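Local coordinates for protein molinate hydrolase (Gulosibacter molinativorax, PDB 4UB9) that hydrolyses the thiocarbamate herbicide molinate and is a zinc-binding member of the amidohydrolase family, at residues 447-452 and 464-469; 36-41 and 82-87; 180-185 and 203-208. All coordinates share one frame; numbering follows the deposited sequence.

Interaction 1 (447-452 and 464-469)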
loop_
_atom_site.group_PDB
_atom_site.type_symbol
_atom_site.label_atom_id
_atom_site.label_comp_id
_atom_site.label_asym_id
_atom_site.label_seq_id
_atom_site.Cartn_x
_atom_site.Cartn_y
_atom_site.Cartn_z
ATOM N N VAL A 447 -43.429 -14.240 20.443
ATOM C CA VAL A 447 -44.148 -12.997 20.750
ATOM C C VAL A 447 -43.251 -12.065 21.491
ATOM O O VAL A 447 -42.416 -12.490 22.289
ATOM C CB VAL A 447 -45.342 -13.284 21.676
ATOM C CG1 VAL A 447 -46.047 -12.026 22.084
ATOM C CG2 VAL A 447 -46.319 -14.227 20.998
ATOM N N VAL A 448 -43.393 -10.784 21.195
ATOM C CA VAL A 448 -42.796 -9.774 22.021
ATOM C C VAL A 448 -43.853 -8.816 22.563
ATOM O O VAL A 448 -44.903 -8.613 21.937
ATOM C CB VAL A 448 -41.705 -8.976 21.315
ATOM C CG1 VAL A 448 -40.682 -9.934 20.780
ATOM C CG2 VAL A 448 -42.248 -8.092 20.221
ATOM N N VAL A 449 -43.542 -8.207 23.706
ATOM C CA VAL A 449 -44.442 -7.283 24.364
ATOM C C VAL A 449 -43.718 -5.983 24.583
ATOM O O VAL A 449 -42.641 -5.972 25.183
ATOM C CB VAL A 449 -44.911 -7.842 25.722
ATOM C CG1 VAL A 449 -45.842 -6.858 26.411
ATOM C CG2 VAL A 449 -45.612 -9.186 25.544
ATOM N N LEU A 450 -44.316 -4.893 24.106
ATOM C CA LEU A 450 -43.785 -3.549 24.278
ATOM C C LEU A 450 -44.612 -2.721 25.253
ATOM O O LEU A 450 -45.817 -2.886 25.359
ATOM C CB LEU A 450 -43.790 -2.807 22.962
ATOM C CG LEU A 450 -43.211 -3.508 21.745
ATOM C CD1 LEU A 450 -43.398 -2.628 20.526
ATOM C CD2 LEU A 450 -41.742 -3.779 21.955
ATOM N N ASP A 451 -43.951 -1.776 25.908
ATOM C CA ASP A 451 -44.604 -0.890 26.892
ATOM C C ASP A 451 -45.227 0.332 26.300
ATOM O O ASP A 451 -46.041 0.968 26.925
ATOM C CB ASP A 451 -43.586 -0.377 27.899
ATOM C CG ASP A 451 -43.174 -1.425 28.864
ATOM O OD1 ASP A 451 -43.851 -2.465 28.920
ATOM O OD2 ASP A 451 -42.141 -1.239 29.534
ATOM N N GLN A 452 -44.782 0.707 25.119
ATOM C CA GLN A 452 -45.351 1.847 24.456
ATOM C C GLN A 452 -45.726 1.543 23.041
ATOM O O GLN A 452 -45.383 0.489 22.516
ATOM C CB GLN A 452 -44.422 3.017 24.541
ATOM C CG GLN A 452 -44.382 3.544 25.955
ATOM C CD GLN A 452 -43.307 4.580 26.102
ATOM O OE1 GLN A 452 -43.401 5.681 25.559
ATOM N NE2 GLN A 452 -42.288 4.254 26.867
ATOM N N LEU A 464 -39.132 -2.847 24.765
ATOM C CA LEU A 464 -39.383 -4.271 25.068
ATOM C C LEU A 464 -39.497 -4.593 26.546
ATOM O O LEU A 464 -38.613 -4.287 27.288
ATOM C CB LEU A 464 -38.253 -5.142 24.551
ATOM C CG LEU A 464 -38.230 -5.437 23.064
ATOM C CD1 LEU A 464 -36.862 -6.010 22.703
ATOM C CD2 LEU A 464 -39.334 -6.419 22.723
ATOM N N SER A 465 -40.578 -5.253 26.921
ATOM C CA SER A 465 -40.817 -5.730 28.290
ATOM C C SER A 465 -40.678 -7.195 28.406
ATOM O O SER A 465 -40.253 -7.682 29.423
ATOM C CB SER A 465 -42.269 -5.488 28.730
ATOM O OG SER A 465 -42.520 -4.128 28.869
ATOM N N HIS A 466 -41.116 -7.913 27.376
ATOM C CA HIS A 466 -41.101 -9.375 27.394
ATOM C C HIS A 466 -40.748 -9.927 26.039
ATOM O O HIS A 466 -41.142 -9.390 25.001
ATOM C CB HIS A 466 -42.442 -9.947 27.833
ATOM C CG HIS A 466 -42.864 -9.482 29.187
ATOM N ND1 HIS A 466 -42.584 -10.193 30.337
ATOM C CD2 HIS A 466 -43.485 -8.345 29.587
ATOM C CE1 HIS A 466 -43.033 -9.519 31.383
ATOM N NE2 HIS A 466 -43.572 -8.392 30.955
ATOM N N VAL A 467 -40.057 -11.064 26.066
ATOM C CA VAL A 467 -39.695 -11.781 24.845
ATOM C C VAL A 467 -40.005 -13.244 25.034
ATOM O O VAL A 467 -39.556 -13.858 25.985
ATOM C CB VAL A 467 -38.203 -11.618 24.486
ATOM C CG1 VAL A 467 -37.870 -12.435 23.250
ATOM C CG2 VAL A 467 -37.837 -10.152 24.252
ATOM N N VAL A 468 -40.730 -13.802 24.083
ATOM C CA VAL A 468 -41.169 -15.178 24.159
ATOM C C VAL A 468 -40.855 -15.899 22.855
ATOM O O VAL A 468 -41.172 -15.410 21.752
ATOM C CB VAL A 468 -42.681 -15.267 24.376
ATOM C CG1 VAL A 468 -43.155 -16.727 24.374
ATOM C CG2 VAL A 468 -43.054 -14.601 25.682
ATOM N N LYS A 469 -40.334 -17.104 22.995
ATOM C CA LYS A 469 -39.975 -17.935 21.862
ATOM C C LYS A 469 -40.528 -19.332 22.017
ATOM O O LYS A 469 -40.187 -20.032 22.947
ATOM C CB LYS A 469 -38.464 -18.027 21.722
ATOM C CG LYS A 469 -38.040 -18.644 20.389
ATOM C CD LYS A 469 -36.593 -19.094 20.379
ATOM C CE LYS A 469 -36.306 -19.753 19.043
ATOM N NZ LYS A 469 -35.053 -20.528 19.082
#

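Interaction 2 (36-41 and 82-87)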
loop_
_atom_site.group_PDB
_atom_site.type_symbol
_atom_site.label_atom_id
_atom_site.label_comp_id
_atom_site.label_asym_id
_atom_site.label_seq_id
_atom_site.Cartn_x
_atom_site.Cartn_y
_atom_site.Cartn_z
ATOM N N ILE A 36 -47.903 -20.909 27.674
ATOM C CA ILE A 36 -47.936 -19.563 28.245
ATOM C C ILE A 36 -49.132 -18.790 27.684
ATOM O O ILE A 36 -49.652 -19.099 26.600
ATOM C CB ILE A 36 -46.615 -18.788 27.974
ATOM C CG1 ILE A 36 -46.458 -17.564 28.895
ATOM C CG2 ILE A 36 -46.534 -18.319 26.522
ATOM C CD1 ILE A 36 -45.037 -17.036 29.023
ATOM N N ALA A 37 -49.554 -17.768 28.421
ATOM C CA ALA A 37 -50.604 -16.870 27.948
ATOM C C ALA A 37 -50.194 -15.457 28.156
ATOM O O ALA A 37 -49.673 -15.076 29.202
ATOM C CB ALA A 37 -51.900 -17.131 28.676
ATOM N N ILE A 38 -50.474 -14.661 27.150
ATOM C CA ILE A 38 -50.118 -13.225 27.137
ATOM C C ILE A 38 -51.467 -12.540 27.217
ATOM O O ILE A 38 -52.267 -12.650 26.288
ATOM C CB ILE A 38 -49.392 -12.776 25.832
ATOM C CG1 ILE A 38 -48.462 -13.873 25.254
ATOM C CG2 ILE A 38 -48.657 -11.471 26.044
ATOM C CD1 ILE A 38 -47.340 -14.305 26.155
ATOM N N VAL A 39 -51.738 -11.865 28.318
ATOM C CA VAL A 39 -53.123 -11.422 28.572
ATOM C C VAL A 39 -53.345 -9.902 28.570
ATOM O O VAL A 39 -52.626 -9.122 29.209
ATOM C CB VAL A 39 -53.750 -12.050 29.854
ATOM C CG1 VAL A 39 -53.399 -13.518 29.959
ATOM C CG2 VAL A 39 -53.327 -11.306 31.117
ATOM N N GLY A 40 -54.374 -9.512 27.827
ATOM C CA GLY A 40 -55.033 -8.229 28.029
ATOM C C GLY A 40 -54.281 -7.060 27.461
ATOM O O GLY A 40 -54.335 -5.944 27.988
ATOM N N GLY A 41 -53.616 -7.297 26.337
ATOM C CA GLY A 41 -52.893 -6.216 25.647
ATOM C C GLY A 41 -53.475 -5.887 24.288
ATOM O O GLY A 41 -54.328 -6.603 23.776
ATOM N N ILE A 82 -48.364 -13.685 31.234
ATOM C CA ILE A 82 -47.764 -12.376 31.198
ATOM C C ILE A 82 -48.892 -11.383 31.175
ATOM O O ILE A 82 -49.806 -11.464 30.347
ATOM C CB ILE A 82 -46.834 -12.193 29.981
ATOM C CG1 ILE A 82 -45.556 -13.018 30.183
ATOM C CG2 ILE A 82 -46.465 -10.731 29.769
ATOM C CD1 ILE A 82 -44.739 -13.220 28.909
ATOM N N ASP A 83 -48.769 -10.394 32.033
ATOM C CA ASP A 83 -49.748 -9.359 32.096
ATOM C C ASP A 83 -49.428 -8.259 31.087
ATOM O O ASP A 83 -48.564 -7.415 31.317
ATOM C CB ASP A 83 -49.821 -8.776 33.509
ATOM C CG ASP A 83 -50.849 -7.654 33.627
ATOM O OD1 ASP A 83 -51.776 -7.572 32.782
ATOM O OD2 ASP A 83 -50.733 -6.860 34.580
ATOM N N ALA A 84 -50.221 -8.202 30.039
ATOM C CA ALA A 84 -50.028 -7.229 28.989
ATOM C C ALA A 84 -50.889 -5.966 29.090
ATOM O O ALA A 84 -50.923 -5.176 28.173
ATOM C CB ALA A 84 -50.192 -7.896 27.634
ATOM N N GLN A 85 -51.576 -5.777 30.203
ATOM C CA GLN A 85 -52.478 -4.650 30.336
ATOM C C GLN A 85 -51.701 -3.378 30.115
ATOM O O GLN A 85 -50.661 -3.180 30.701
ATOM C CB GLN A 85 -53.051 -4.617 31.752
ATOM C CG GLN A 85 -54.567 -4.687 31.861
ATOM C CD GLN A 85 -55.156 -3.637 32.798
ATOM O OE1 GLN A 85 -54.610 -3.335 33.856
ATOM N NE2 GLN A 85 -56.281 -3.076 32.406
ATOM N N GLY A 86 -52.236 -2.502 29.281
ATOM C CA GLY A 86 -51.577 -1.260 28.940
ATOM C C GLY A 86 -50.400 -1.406 28.004
ATOM O O GLY A 86 -49.619 -0.505 27.826
ATOM N N LYS A 87 -50.300 -2.560 27.386
ATOM C CA LYS A 87 -49.139 -2.911 26.607
ATOM C C LYS A 87 -49.492 -3.423 25.220
ATOM O O LYS A 87 -50.630 -3.706 24.906
ATOM C CB LYS A 87 -48.284 -3.918 27.360
ATOM C CG LYS A 87 -47.579 -3.298 28.547
ATOM C CD LYS A 87 -46.777 -4.297 29.350
ATOM C CE LYS A 87 -46.262 -3.655 30.622
ATOM N NZ LYS A 87 -44.841 -3.961 30.879
#

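Interaction 3 (180-185 and 203-208)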
loop_
_atom_site.group_PDB
_atom_site.type_symbol
_atom_site.label_atom_id
_atom_site.label_comp_id
_atom_site.label_asym_id
_atom_site.label_seq_id
_atom_site.Cartn_x
_atom_site.Cartn_y
_atom_site.Cartn_z
ATOM N N PRO A 180 -13.206 -13.790 2.774
ATOM C CA PRO A 180 -12.804 -12.524 3.431
ATOM C C PRO A 180 -11.376 -12.101 3.190
ATOM O O PRO A 180 -11.050 -10.952 3.452
ATOM C CB PRO A 180 -13.032 -12.795 4.917
ATOM C CG PRO A 180 -13.017 -14.301 5.034
ATOM C CD PRO A 180 -13.582 -14.823 3.749
ATOM N N PHE A 181 -10.519 -12.970 2.671
ATOM C CA PHE A 181 -9.123 -12.533 2.380
ATOM C C PHE A 181 -8.841 -12.500 0.869
ATOM O O PHE A 181 -7.750 -12.643 0.398
ATOM C CB PHE A 181 -8.150 -13.322 3.193
ATOM C CG PHE A 181 -8.428 -13.186 4.647
ATOM C CD1 PHE A 181 -8.318 -11.944 5.246
ATOM C CD2 PHE A 181 -8.930 -14.251 5.394
ATOM C CE1 PHE A 181 -8.651 -11.785 6.582
ATOM C CE2 PHE A 181 -9.262 -14.080 6.709
ATOM C CZ PHE A 181 -9.112 -12.847 7.302
ATOM N N THR A 182 -9.876 -12.096 0.191
ATOM C CA THR A 182 -9.991 -12.065 -1.245
ATOM C C THR A 182 -10.209 -10.591 -1.639
ATOM O O THR A 182 -10.394 -9.734 -0.801
ATOM C CB THR A 182 -11.227 -12.927 -1.536
ATOM O OG1 THR A 182 -10.815 -14.207 -1.972
ATOM C CG2 THR A 182 -12.139 -12.317 -2.427
ATOM N N GLY A 183 -10.197 -10.308 -2.921
ATOM C CA GLY A 183 -10.471 -8.959 -3.430
ATOM C C GLY A 183 -11.822 -8.401 -3.057
ATOM O O GLY A 183 -12.028 -7.169 -2.981
ATOM N N ASP A 184 -12.758 -9.306 -2.913
ATOM C CA ASP A 184 -14.096 -8.958 -2.462
ATOM C C ASP A 184 -14.199 -8.247 -1.080
ATOM O O ASP A 184 -15.219 -7.647 -0.777
ATOM C CB ASP A 184 -14.968 -10.190 -2.492
ATOM C CG ASP A 184 -15.258 -10.656 -3.912
ATOM O OD1 ASP A 184 -15.632 -9.852 -4.743
ATOM O OD2 ASP A 184 -15.158 -11.834 -4.191
ATOM N N PHE A 185 -13.148 -8.301 -0.270
ATOM C CA PHE A 185 -13.149 -7.611 1.011
ATOM C C PHE A 185 -11.945 -6.711 1.174
ATOM O O PHE A 185 -11.706 -6.214 2.223
ATOM C CB PHE A 185 -13.178 -8.613 2.149
ATOM C CG PHE A 185 -14.470 -9.371 2.251
ATOM C CD1 PHE A 185 -14.760 -10.386 1.361
ATOM C CD2 PHE A 185 -15.383 -9.074 3.258
ATOM C CE1 PHE A 185 -15.922 -11.117 1.491
ATOM C CE2 PHE A 185 -16.554 -9.776 3.380
ATOM C CZ PHE A 185 -16.845 -10.795 2.481
ATOM N N ARG A 203 -7.080 -20.935 4.741
ATOM C CA ARG A 203 -7.978 -21.778 5.562
ATOM C C ARG A 203 -9.302 -21.048 5.834
ATOM O O ARG A 203 -10.368 -21.639 5.814
ATOM C CB ARG A 203 -7.275 -22.183 6.873
ATOM C CG ARG A 203 -8.136 -23.063 7.785
ATOM C CD ARG A 203 -7.329 -23.726 8.850
ATOM N NE ARG A 203 -6.903 -22.802 9.908
ATOM C CZ ARG A 203 -5.646 -22.414 10.153
ATOM N NH1 ARG A 203 -4.637 -22.749 9.357
ATOM N NH2 ARG A 203 -5.390 -21.622 11.191
ATOM N N MET A 204 -9.215 -19.743 6.042
ATOM C CA MET A 204 -10.410 -18.939 6.293
ATOM C C MET A 204 -11.230 -18.764 5.034
ATOM O O MET A 204 -12.460 -18.922 5.047
ATOM C CB MET A 204 -10.054 -17.556 6.844
ATOM C CG MET A 204 -9.427 -17.564 8.226
ATOM S SD MET A 204 -10.502 -18.215 9.530
ATOM C CE MET A 204 -9.984 -19.923 9.632
ATOM N N ASP A 205 -10.573 -18.425 3.938
ATOM C CA ASP A 205 -11.311 -18.345 2.669
ATOM C C ASP A 205 -12.046 -19.662 2.360
ATOM O O ASP A 205 -13.191 -19.653 1.886
ATOM C CB ASP A 205 -10.382 -17.977 1.515
ATOM C CG ASP A 205 -10.043 -16.462 1.525
ATOM O OD1 ASP A 205 -10.736 -15.707 2.261
ATOM O OD2 ASP A 205 -9.120 -16.026 0.794
ATOM N N ALA A 206 -11.390 -20.793 2.601
ATOM C CA ALA A 206 -12.016 -22.103 2.275
ATOM C C ALA A 206 -13.239 -22.388 3.123
ATOM O O ALA A 206 -14.241 -22.899 2.631
ATOM C CB ALA A 206 -11.021 -23.220 2.419
ATOM N N MET A 207 -13.221 -22.000 4.382
ATOM C CA MET A 207 -14.423 -22.265 5.203
ATOM C C MET A 207 -15.620 -21.341 4.872
ATOM O O MET A 207 -16.772 -21.700 5.118
ATOM C CB MET A 207 -14.117 -22.306 6.701
ATOM C CG MET A 207 -13.971 -20.983 7.405
ATOM S SD MET A 207 -14.072 -21.185 9.209
ATOM C CE MET A 207 -14.137 -19.414 9.559
ATOM N N PHE A 208 -15.372 -20.172 4.290
ATOM C CA PHE A 208 -16.478 -19.350 3.773
ATOM C C PHE A 208 -16.941 -19.740 2.362
ATOM O O PHE A 208 -18.137 -19.783 2.076
ATOM C CB PHE A 208 -16.121 -17.853 3.808
ATOM C CG PHE A 208 -16.191 -17.275 5.179
ATOM C CD1 PHE A 208 -17.398 -16.842 5.705
ATOM C CD2 PHE A 208 -15.068 -17.234 5.977
ATOM C CE1 PHE A 208 -17.463 -16.322 6.987
ATOM C CE2 PHE A 208 -15.124 -16.728 7.251
ATOM C CZ PHE A 208 -16.317 -16.262 7.763
#

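Interaction 1 (447-452 and 464-469)
The imidazole of His466 meets Val449 at its edge, with Val449 CB close to the ring plane. The approach runs through His466 CD2, 4.2 Å from Val449 CB. A chi2 of -93° turns the ring plane nearly perpendicular to the CA-CB-CG plane, and its ND1 is hydrogen-bonded to Glu473. Strands 447-450 and 464-469 form an antiparallel pair with a classic beta bulge, in which Ser465 and His466 both face Val449. Val449 O takes the Ser465 N-H at 2.8 Å, nearly along the C=O axis. It also receives a weak bond from His466 N. Val449 N in turn donates to His466 O, above the carbonyl plane. Beyond the bulge, Val447 and Val468 are an antiparallel hydrogen-bonded pair. Val468 N lies 2.8 Å from Val447 O, close to the C=O axis, while Val447 N meets Val468 O from above the carbonyl plane.

Side chains settle on two faces. Val447, Val449, His466 and Val468 share one, where Val449 and His466 lie side by side with their CB atoms 3.9 Å apart. His466 and Val468 on this face touch Ile82. Val448, Leu450, Leu464 and Val467 line the other. The register shift at the bulge pairs Leu464 with Leu450; their side chains cross obliquely. Strand 88-95 flanks strand 447-450 and touches Val448 and Leu450 through Leu90. Asp451, just past strand 447-450, and Ser465 both meet Lys87 NZ, by a salt bridge and a probable hydrogen bond. Leu464 CD2 reaches two residues at once: it is 3.8 Å from Val448 CB and 3.7 Å from Leu450 CD2.

Interaction 2 (36-41 and 82-87)
Three backbone hydrogen bonds join the segments, and the shortest runs from Ala84 N to Val39 O at 2.7 Å, in the carbonyl plane. Ile82 bonds through both its N and its O. Its N donates to Ala37 O at 2.8 Å, and its O accepts from Val39 N, nearly straight at 171°. These bonds pair Ile38 with Ile82 and Val39 with Asp83 in parallel register. Just beyond, Asp83 OD1 accepts from Gln85 N, met from above the carboxylate plane; this is an Asx turn. With CG anti to the backbone N (chi1 180°), the carboxylate can reach forward to that N-H. A type II turn from Ala84 to Lys87 follows, with Gly86 in its positive-phi position. Gly40 O lies 3.3 Å from Gln85 CA in a CH...O contact. The end of Lys87 leads away from 36-41, toward Asp451 just past strand 447-450.

Packing is carried by isoleucines. Ile82 CD1 lies 3.8 Å from Ile36 CD1 and 3.9 Å from Ile38 CD1, so one methyl bridges both. Ile36 crosses Ile82 obliquely, whereas Ile38 lies alongside it and points the same way. On the opposite face, Val39 CG2 leans over Ile82 O. At Gly41 a CB would run into Ala84 CB, so a side chain would not fit. Gly40 and Gly41 together form a G1 bulge facing Thr55, where the chain turns a corner. Strand 36-39 lies between 55-60 and 81-83 in a mixed sheet, consistent with the small beta domain that accompanies the barrel in amidohydrolases.

Interaction 3 (180-185 and 203-208)
The 180-185 segment is an irregular loop that passes helix 198-209 with Pro180 CA 6.1 Å from Asp205 CA. The loop runs between strand 174-175 and that helix, in what is consistent with the TIM-barrel fold of the amidohydrolase family. Asp205 holds it. Its OD1 accepts the backbone N-H of Phe181 at 2.8 Å and 160°, using the syn lone pair. Asp205 CG sits anti to the carbonyl carbon, beside the backbone N (chi1 -77°), and from there the carboxylate reaches across to the loop. Pro180 N is also close to OD1 but has no hydrogen to share. Asp205 OD2 forms a salt bridge with Arg193 NH2, and Arg193 NE bonds to Phe181 O. Asp205 and Arg193 therefore grip the backbone of Phe181 at both its N and its O. An alanine in place of Asp205 would remove the acceptor for Phe181 N and the salt-bridge partner of Arg193, and would probably leave the loop less firmly held to the helix.

Apolar contacts flank the carboxylate. Pro180 CD meets Phe208 CD2 at 3.6 Å, the two side chains crossing at about a right angle. Phe208 is itself stacked on Trp145. Within the loop, Pro180 CA lies over one face of the Phe185 ring, offset toward its rim. Phe181 lies alongside Met204, pointing the same way, and its other neighbours include Ile112 and Leu115 of helix 111-118. The zinc ion is about 13 Å from the side chain of Thr182; the contact does not touch the metal site. Met204 CB meets the Phe181 ring at its edge, in plane, 3.6 Å from CE2.

How the interactions relate
From the N terminus the chain first closes interaction 2, which returns residues 82-87 to 36-41 after 40 residues rich in strand. Interaction 3 comes next and closes a 17-residue connection that includes the start of helix 198-209. Interaction 1 is last and joins two strands across 11 residues with neither helix nor strand. The three follow in series, and none nests in or crosses another. Interactions 1 and 2 nevertheless touch in space through Lys87 and Ile82, tying the sheet of strands 36-39 and 81-83 to strands 447-450 and 464-469. Interaction 3 lies on the opposite side of the chain's centre, about 38 Å from interaction 1 between centres.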